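Local atomic coordinates of putative NADH dehydrogenase/NAD(P)H nitroreductase (Parabacteroides distasonis, PDB entry 3M5K), a protein that binds flavin mononucleotide and, as a member of the nitroreductase family, probably acts as a flavin-dependent oxidoreductase. Residues 59-62 with 63-66; 72-75 with 76-79; 91-94 with 95-99. All blocks are in the same frame, centred on the assembly; numbering follows the deposited sequence.

Contact 1: residues 59-62 with 63-66; sequences KALD and TMAE
K59 and T63 lie one turn apart on a helix, and two polar groups of T63 close on a single carbonyl. The backbone N of T63 donates to K59 O at 2.9 Å, as helix geometry requires, and T63 OG1 gives its proton to that same K59 O at 2.8 Å. The two donors come from opposite faces of the carbonyl plane, the hydroxyl standing 37° out of it. With chi1 at -60°, OG1 lies beside its own backbone N, which carries it back over the preceding turn. Threonine suits the place because its hydroxyl can be paid for by the helix itself at a partly exposed position.

The remaining backbone bonds are regular i to i+4 links; M64 N to A60 O, at 3.0 Å, is almost straight (171° at the hydrogen).

A water joins the charged side. It accepts from K59 NZ at 3.0 Å and donates to T63 OG1 at 3.1 Å, so the hydroxyl is engaged both ways; the lysine reaches it through a bend at chi2. The carboxylate of E66 has its stronger partner in K75, beyond the helix, while D62 forms a salt bridge with R58 one turn earlier.

Apolar contact belongs to the other side. CD2 of L61 meets CE of selenomethionine M64 at 4.3 Å, and A60, L61 and M64 all pack on V55 of strand 50-55. M64 also touches V131 of helix 125-135. Small or flexible apolar residues beneath, and charged or hydroxyl residues above, are the pattern of an amphipathic helix lying on a sheet.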
loop_
_atom_site.group_PDB
_atom_site.type_symbol
_atom_site.label_atom_id
_atom_site.label_comp_id
_atom_site.label_asym_id
_atom_site.label_seq_id
_atom_site.Cartn_x
_atom_site.Cartn_y
_atom_site.Cartn_z
ATOM N N LYS A 59 15.640 17.597 17.724
ATOM C CA LYS A 59 15.733 16.775 18.916
ATOM C C LYS A 59 14.883 15.487 18.771
ATOM O O LYS A 59 15.349 14.395 19.094
ATOM C CB LYS A 59 15.355 17.595 20.160
ATOM C CG LYS A 59 15.525 16.867 21.453
ATOM C CD LYS A 59 16.984 16.758 21.852
ATOM C CE LYS A 59 17.123 15.972 23.161
ATOM N NZ LYS A 59 18.513 15.525 23.412
ATOM N N ALA A 60 13.641 15.619 18.285
ATOM C CA ALA A 60 12.770 14.436 18.139
ATOM C C ALA A 60 13.347 13.462 17.106
ATOM O O ALA A 60 13.354 12.240 17.308
ATOM C CB ALA A 60 11.306 14.857 17.770
ATOM N N LEU A 61 13.840 14.001 16.001
ATOM C CA LEU A 61 14.391 13.171 14.925
ATOM C C LEU A 61 15.612 12.401 15.414
ATOM O O LEU A 61 15.743 11.175 15.200
ATOM C CB LEU A 61 14.740 13.993 13.692
ATOM C CG LEU A 61 13.620 14.556 12.803
ATOM C CD1 LEU A 61 14.172 15.595 11.799
ATOM C CD2 LEU A 61 12.820 13.403 12.116
ATOM N N ASP A 62 16.487 13.117 16.110
ATOM C CA ASP A 62 17.690 12.491 16.674
ATOM C C ASP A 62 17.387 11.462 17.776
ATOM O O ASP A 62 18.037 10.455 17.828
ATOM C CB ASP A 62 18.619 13.562 17.246
ATOM C CG ASP A 62 19.265 14.430 16.183
ATOM O OD1 ASP A 62 19.235 14.101 14.995
ATOM O OD2 ASP A 62 19.816 15.488 16.583
ATOM N N THR A 63 16.398 11.731 18.640
ATOM C CA THR A 63 16.042 10.832 19.721
ATOM C C THR A 63 15.448 9.537 19.136
ATOM O O THR A 63 15.803 8.437 19.545
ATOM C CB THR A 63 15.096 11.497 20.743
ATOM O OG1 THR A 63 15.734 12.646 21.305
ATOM C CG2 THR A 63 14.664 10.493 21.867
HETATM N N MSE A 64 14.563 9.674 18.150
HETATM C CA MSE A 64 14.059 8.498 17.438
HETATM C C MSE A 64 15.154 7.692 16.737
HETATM O O MSE A 64 15.216 6.478 16.903
HETATM C CB MSE A 64 12.933 8.911 16.485
HETATM C CG MSE A 64 11.673 9.324 17.270
HETATM SE SE MSE A 64 10.153 9.559 15.978
HETATM C CE MSE A 64 10.845 11.084 15.116
ATOM N N ALA A 65 16.047 8.365 15.998
ATOM C CA ALA A 65 17.228 7.715 15.418
ATOM C C ALA A 65 17.994 6.855 16.448
ATOM O O ALA A 65 18.315 5.698 16.176
ATOM C CB ALA A 65 18.150 8.765 14.803
ATOM N N GLU A 66 18.214 7.412 17.633
ATOM C CA GLU A 66 19.027 6.764 18.659
ATOM C C GLU A 66 18.291 5.620 19.392
ATOM O O GLU A 66 18.912 4.831 20.131
ATOM C CB GLU A 66 19.539 7.838 19.622
ATOM C CG GLU A 66 20.532 8.777 18.927
ATOM C CD GLU A 66 20.865 10.068 19.681
ATOM O OE1 GLU A 66 19.951 10.807 20.130
ATOM O OE2 GLU A 66 22.065 10.356 19.782
HETATM O O HOH W 1 18.633 13.766 21.004
#

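Contact 2: residues 72-75 with 76-79; sequences RMLK and ETRQ
T77 turns its methyl, not its hydroxyl, back toward L74: CG2 lies 3.6 Å from L74 O and 4.4 Å from CD2 of the leucine. At chi1 of -180°, OG1 is sent beside the carbonyl carbon and meets V149 O, so the branched residue serves an apolar and a polar neighbour at once.

E76 folds over the peptide before it. A bend at chi2 (-56°) brings its carboxyl carbon CD to 3.7 Å from K75 C, and OE2 to 3.9 Å from K75 CB, which is plain packing rather than a polar grip. K75 and E76 are exposed, the flexible lysine reaching E66 of helix 58-67 in a salt bridge.

Beneath them E76 N donates to M73 O at 2.8 Å. This i to i+3 link belongs to the short 3-10 turn. The side chain of selenomethionine M73 leads away from E76 to touch the flavin, with R19 close by, its flexible chain fitting the wall of the pocket.

L74 fills the space between helix 58-67, where it meets L61, M64 and A65, and V146 and P148 of strand 141-150. The turn thus follows helix 58-67 and leads into strand 79-86, where Q79 makes backbone bonds with V149.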
loop_
_atom_site.group_PDB
_atom_site.type_symbol
_atom_site.label_atom_id
_atom_site.label_comp_id
_atom_site.label_asym_id
_atom_site.label_seq_id
_atom_site.Cartn_x
_atom_site.Cartn_y
_atom_site.Cartn_z
ATOM N N ARG A 72 18.384 4.629 11.662
ATOM C CA ARG A 72 19.446 5.542 12.115
ATOM C C ARG A 72 19.600 6.756 11.191
ATOM O O ARG A 72 20.129 7.797 11.611
ATOM C CB ARG A 72 20.806 4.817 12.248
ATOM C CG ARG A 72 20.835 3.614 13.142
ATOM C CD ARG A 72 20.565 3.917 14.589
ATOM N NE ARG A 72 20.924 2.754 15.400
ATOM C CZ ARG A 72 20.424 2.455 16.602
ATOM N NH1 ARG A 72 19.500 3.208 17.177
ATOM N NH2 ARG A 72 20.838 1.356 17.228
HETATM N N MSE A 73 19.123 6.615 9.953
HETATM C CA MSE A 73 19.153 7.689 8.948
HETATM C C MSE A 73 18.320 8.921 9.319
HETATM O O MSE A 73 18.495 9.996 8.730
HETATM C CB MSE A 73 18.749 7.151 7.562
HETATM C CG MSE A 73 17.245 7.069 7.271
HETATM SE SE MSE A 73 16.412 5.684 8.323
HETATM C CE MSE A 73 17.033 4.161 7.280
ATOM N N LEU A 74 17.438 8.780 10.308
ATOM C CA LEU A 74 16.677 9.922 10.835
ATOM C C LEU A 74 17.614 11.057 11.307
ATOM O O LEU A 74 17.239 12.221 11.297
ATOM C CB LEU A 74 15.750 9.504 11.982
ATOM C CG LEU A 74 14.493 8.760 11.527
ATOM C CD1 LEU A 74 13.775 8.119 12.725
ATOM C CD2 LEU A 74 13.570 9.701 10.751
ATOM N N LYS A 75 18.825 10.693 11.726
ATOM C CA LYS A 75 19.833 11.693 12.138
ATOM C C LYS A 75 20.335 12.519 10.967
ATOM O O LYS A 75 20.851 13.626 11.169
ATOM C CB LYS A 75 21.017 11.004 12.818
ATOM C CG LYS A 75 21.322 11.609 14.151
ATOM C CD LYS A 75 22.261 10.763 14.978
ATOM C CE LYS A 75 21.878 10.827 16.458
ATOM N NZ LYS A 75 22.849 10.026 17.249
ATOM N N GLU A 76 20.173 11.983 9.754
ATOM C CA GLU A 76 20.703 12.563 8.533
ATOM C C GLU A 76 19.645 13.143 7.591
ATOM O O GLU A 76 19.914 13.338 6.414
ATOM C CB GLU A 76 21.526 11.512 7.772
ATOM C CG GLU A 76 22.541 10.757 8.642
ATOM C CD GLU A 76 23.522 11.684 9.368
ATOM O OE1 GLU A 76 23.776 12.820 8.879
ATOM O OE2 GLU A 76 24.046 11.276 10.441
ATOM N N THR A 77 18.453 13.434 8.112
ATOM C CA THR A 77 17.454 14.146 7.335
ATOM C C THR A 77 16.875 15.280 8.141
ATOM O O THR A 77 16.956 15.266 9.359
ATOM C CB THR A 77 16.301 13.190 6.882
ATOM O OG1 THR A 77 15.346 13.937 6.114
ATOM C CG2 THR A 77 15.623 12.496 8.091
ATOM N N ARG A 78 16.283 16.255 7.451
ATOM C CA ARG A 78 15.637 17.370 8.112
ATOM C C ARG A 78 14.146 17.129 8.269
ATOM O O ARG A 78 13.464 17.899 8.935
ATOM C CB ARG A 78 15.880 18.668 7.333
ATOM C CG ARG A 78 17.346 19.101 7.291
ATOM C CD ARG A 78 17.513 20.404 6.555
ATOM N NE ARG A 78 18.909 20.859 6.593
ATOM C CZ ARG A 78 19.496 21.440 7.645
ATOM N NH1 ARG A 78 18.827 21.689 8.773
ATOM N NH2 ARG A 78 20.774 21.802 7.565
ATOM N N GLN A 79 13.624 16.073 7.642
ATOM C CA GLN A 79 12.191 15.818 7.702
ATOM C C GLN A 79 11.841 14.336 7.524
ATOM O O GLN A 79 12.476 13.595 6.753
ATOM C CB GLN A 79 11.409 16.668 6.673
ATOM C CG GLN A 79 11.816 16.430 5.209
ATOM C CD GLN A 79 13.061 17.191 4.817
ATOM O OE1 GLN A 79 13.086 18.413 4.951
ATOM N NE2 GLN A 79 14.089 16.495 4.326
#

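Contact 3: residues 91-94 with 95-99; sequences SNAW and FLDCS. With FMN (flavin mononucleotide), chain E.
A93 stands at the N-cap position: A93 O takes the backbone N of D97 at 3.0 Å and that of L96 at 2.9 Å. One oxygen thus satisfies two amides, that of D97 nearly straight, that of L96 bent. W94 O accepts C98 N at 2.8 Å, and the thiol SG of C98 packs close to the same oxygen. F95 O receives S99 OG at a short 2.6 Å, while the S99 amide reaches it only weakly; serine is small enough to bond back to its own helix.

The carboxylate of D97 is held from outside the helix start, OD2 by S43 OG and OD1 by the amide of S44. Thus pinned, OD1 lies 3.4 Å from the flavin methyl C8M, and L96 CD1 lies 3.8 Å from C7M, an apolar match for the flavin's dimethylbenzene edge.

The rings of W94 and F95 make a T-shaped pair, the phenyl edge toward the indole face, with planes at 82° and the centroids of the indole five-membered ring and the phenyl ring 5.0 Å apart. Both residues place CG between backbone N and carbonyl carbon (chi1 68° and 45°), setting the rings against each other. F95 CB also sits over the six-membered ring as a CH-pi contact, 3.8 Å from its centroid.

F95 meets F95 of the second subunit, whose S17, R19 and K161 also bind this flavin. On the inner side W94 rests on M142 of strand 141-150, C98 on L144 and on W50 of strand 50-55, so the start of helix 94-111 lies between the sheet and the dimer partner.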
loop_
_atom_site.group_PDB
_atom_site.type_symbol
_atom_site.label_atom_id
_atom_site.label_comp_id
_atom_site.label_asym_id
_atom_site.label_seq_id
_atom_site.Cartn_x
_atom_site.Cartn_y
_atom_site.Cartn_z
ATOM N N SER A 91 -10.542 -0.638 13.733
ATOM C CA SER A 91 -9.683 -1.523 14.506
ATOM C C SER A 91 -9.209 -2.733 13.697
ATOM O O SER A 91 -8.136 -3.247 13.964
ATOM C CB SER A 91 -10.340 -1.976 15.803
ATOM O OG SER A 91 -11.395 -2.812 15.509
ATOM N N ASN A 92 -9.967 -3.128 12.673
ATOM C CA ASN A 92 -9.604 -4.273 11.822
ATOM C C ASN A 92 -9.041 -3.961 10.423
ATOM O O ASN A 92 -8.807 -4.885 9.630
ATOM C CB ASN A 92 -10.808 -5.205 11.688
ATOM C CG ASN A 92 -11.188 -5.842 13.000
ATOM O OD1 ASN A 92 -10.344 -6.424 13.695
ATOM N ND2 ASN A 92 -12.458 -5.731 13.351
ATOM N N ALA A 93 -8.854 -2.679 10.089
ATOM C CA ALA A 93 -8.337 -2.315 8.769
ATOM C C ALA A 93 -7.367 -1.152 8.727
ATOM O O ALA A 93 -6.785 -0.893 7.653
ATOM C CB ALA A 93 -9.502 -2.118 7.729
ATOM N N TRP A 94 -7.127 -0.452 9.853
ATOM C CA TRP A 94 -6.265 0.724 9.785
ATOM C C TRP A 94 -4.882 0.348 9.185
ATOM O O TRP A 94 -4.316 1.119 8.437
ATOM C CB TRP A 94 -6.063 1.403 11.174
ATOM C CG TRP A 94 -5.276 0.588 12.125
ATOM C CD1 TRP A 94 -5.762 -0.285 13.055
ATOM C CD2 TRP A 94 -3.840 0.550 12.256
ATOM N NE1 TRP A 94 -4.745 -0.834 13.750
ATOM C CE2 TRP A 94 -3.549 -0.367 13.274
ATOM C CE3 TRP A 94 -2.782 1.173 11.572
ATOM C CZ2 TRP A 94 -2.239 -0.702 13.636
ATOM C CZ3 TRP A 94 -1.488 0.897 11.974
ATOM C CH2 TRP A 94 -1.229 -0.071 12.972
ATOM N N PHE A 95 -4.350 -0.825 9.560
ATOM C CA PHE A 95 -3.013 -1.265 9.127
ATOM C C PHE A 95 -2.965 -1.620 7.617
ATOM O O PHE A 95 -1.900 -1.598 6.996
ATOM C CB PHE A 95 -2.492 -2.437 9.991
ATOM C CG PHE A 95 -3.503 -3.503 10.241
ATOM C CD1 PHE A 95 -3.716 -4.514 9.283
ATOM C CD2 PHE A 95 -4.305 -3.481 11.386
ATOM C CE1 PHE A 95 -4.675 -5.474 9.486
ATOM C CE2 PHE A 95 -5.286 -4.435 11.592
ATOM C CZ PHE A 95 -5.468 -5.451 10.641
ATOM N N LEU A 96 -4.117 -1.903 7.037
ATOM C CA LEU A 96 -4.234 -2.113 5.589
ATOM C C LEU A 96 -4.338 -0.755 4.875
ATOM O O LEU A 96 -3.511 -0.438 4.026
ATOM C CB LEU A 96 -5.445 -2.975 5.318
ATOM C CG LEU A 96 -5.468 -4.344 6.051
ATOM C CD1 LEU A 96 -6.706 -5.091 5.706
ATOM C CD2 LEU A 96 -4.191 -5.189 5.750
ATOM N N ASP A 97 -5.320 0.057 5.274
ATOM C CA ASP A 97 -5.509 1.394 4.744
ATOM C C ASP A 97 -4.220 2.191 4.816
ATOM O O ASP A 97 -3.837 2.884 3.856
ATOM C CB ASP A 97 -6.556 2.186 5.528
ATOM C CG ASP A 97 -7.984 1.601 5.464
ATOM O OD1 ASP A 97 -8.260 0.517 4.882
ATOM O OD2 ASP A 97 -8.849 2.273 6.050
ATOM N N CYS A 98 -3.566 2.162 5.986
ATOM C CA CYS A 98 -2.373 2.978 6.186
ATOM C C CYS A 98 -1.153 2.468 5.436
ATOM O O CYS A 98 -0.259 3.245 5.087
ATOM C CB CYS A 98 -2.063 3.135 7.689
ATOM S SG CYS A 98 -3.275 4.100 8.612
ATOM N N SER A 99 -1.118 1.166 5.157
ATOM C CA SER A 99 -0.089 0.604 4.289
ATOM C C SER A 99 -0.286 1.062 2.836
ATOM O O SER A 99 0.667 1.410 2.161
ATOM C CB SER A 99 -0.092 -0.939 4.381
ATOM O OG SER A 99 0.364 -1.432 5.650
HETATM N N1 FMN E . -14.956 -2.310 -1.402
HETATM C C2 FMN E . -15.928 -3.280 -1.656
HETATM O O2 FMN E . -16.813 -3.089 -2.507
HETATM N N3 FMN E . -15.951 -4.436 -0.924
HETATM C C4 FMN E . -15.026 -4.679 0.073
HETATM O O4 FMN E . -15.101 -5.750 0.687
HETATM C C4A FMN E . -14.046 -3.692 0.345
HETATM N N5 FMN E . -13.120 -3.836 1.389
HETATM C C5A FMN E . -12.046 -2.989 1.466
HETATM C C6 FMN E . -11.039 -3.274 2.377
HETATM C C7 FMN E . -9.896 -2.489 2.434
HETATM C C7M FMN E . -8.800 -2.811 3.433
HETATM C C8 FMN E . -9.765 -1.387 1.582
HETATM C C8M FMN E . -8.503 -0.548 1.631
HETATM C C9 FMN E . -10.786 -1.105 0.663
HETATM C C9A FMN E . -11.947 -1.889 0.603
HETATM N N10 FMN E . -13.013 -1.586 -0.270
HETATM C C10 FMN E . -14.019 -2.515 -0.423
HETATM C "C1'" FMN E . -13.000 -0.334 -1.100
HETATM C "C2'" FMN E . -13.452 0.888 -0.259
HETATM O "O2'" FMN E . -14.863 0.851 -0.019
HETATM C "C3'" FMN E . -13.005 2.187 -0.932
HETATM O "O3'" FMN E . -11.599 2.218 -1.042
HETATM C "C4'" FMN E . -13.520 3.448 -0.235
HETATM O "O4'" FMN E . -14.927 3.513 -0.375
HETATM C "C5'" FMN E . -12.886 4.694 -0.810
HETATM O "O5'" FMN E . -13.325 4.814 -2.168
HETATM P P FMN E . -12.270 4.839 -3.343
HETATM O O1P FMN E . -11.358 6.039 -3.211
HETATM O O2P FMN E . -11.509 3.513 -3.361
HETATM O O3P FMN E . -13.146 4.972 -4.617
#

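From the N terminus the three contacts follow in series, each made within one continuous stretch of chain; none encloses or crosses another. Contact 1 lies on helix 58-67, and contact 2 comes in the loop leading on to strand 79-86. Their centres are 8 Å apart and they touch: A65 O and R72 NH1, 2.9 Å apart, probably form a hydrogen bond tying the helix to the turn. After strand 79-86 the chain reaches contact 3, at the start of helix 94-111. Its centre lies about 26 Å from both of theirs, across the chain's centre from contact 2. M73 of contact 2 lines one flavin pocket, L96 and D97 of contact 3 the other, shared with the second subunit.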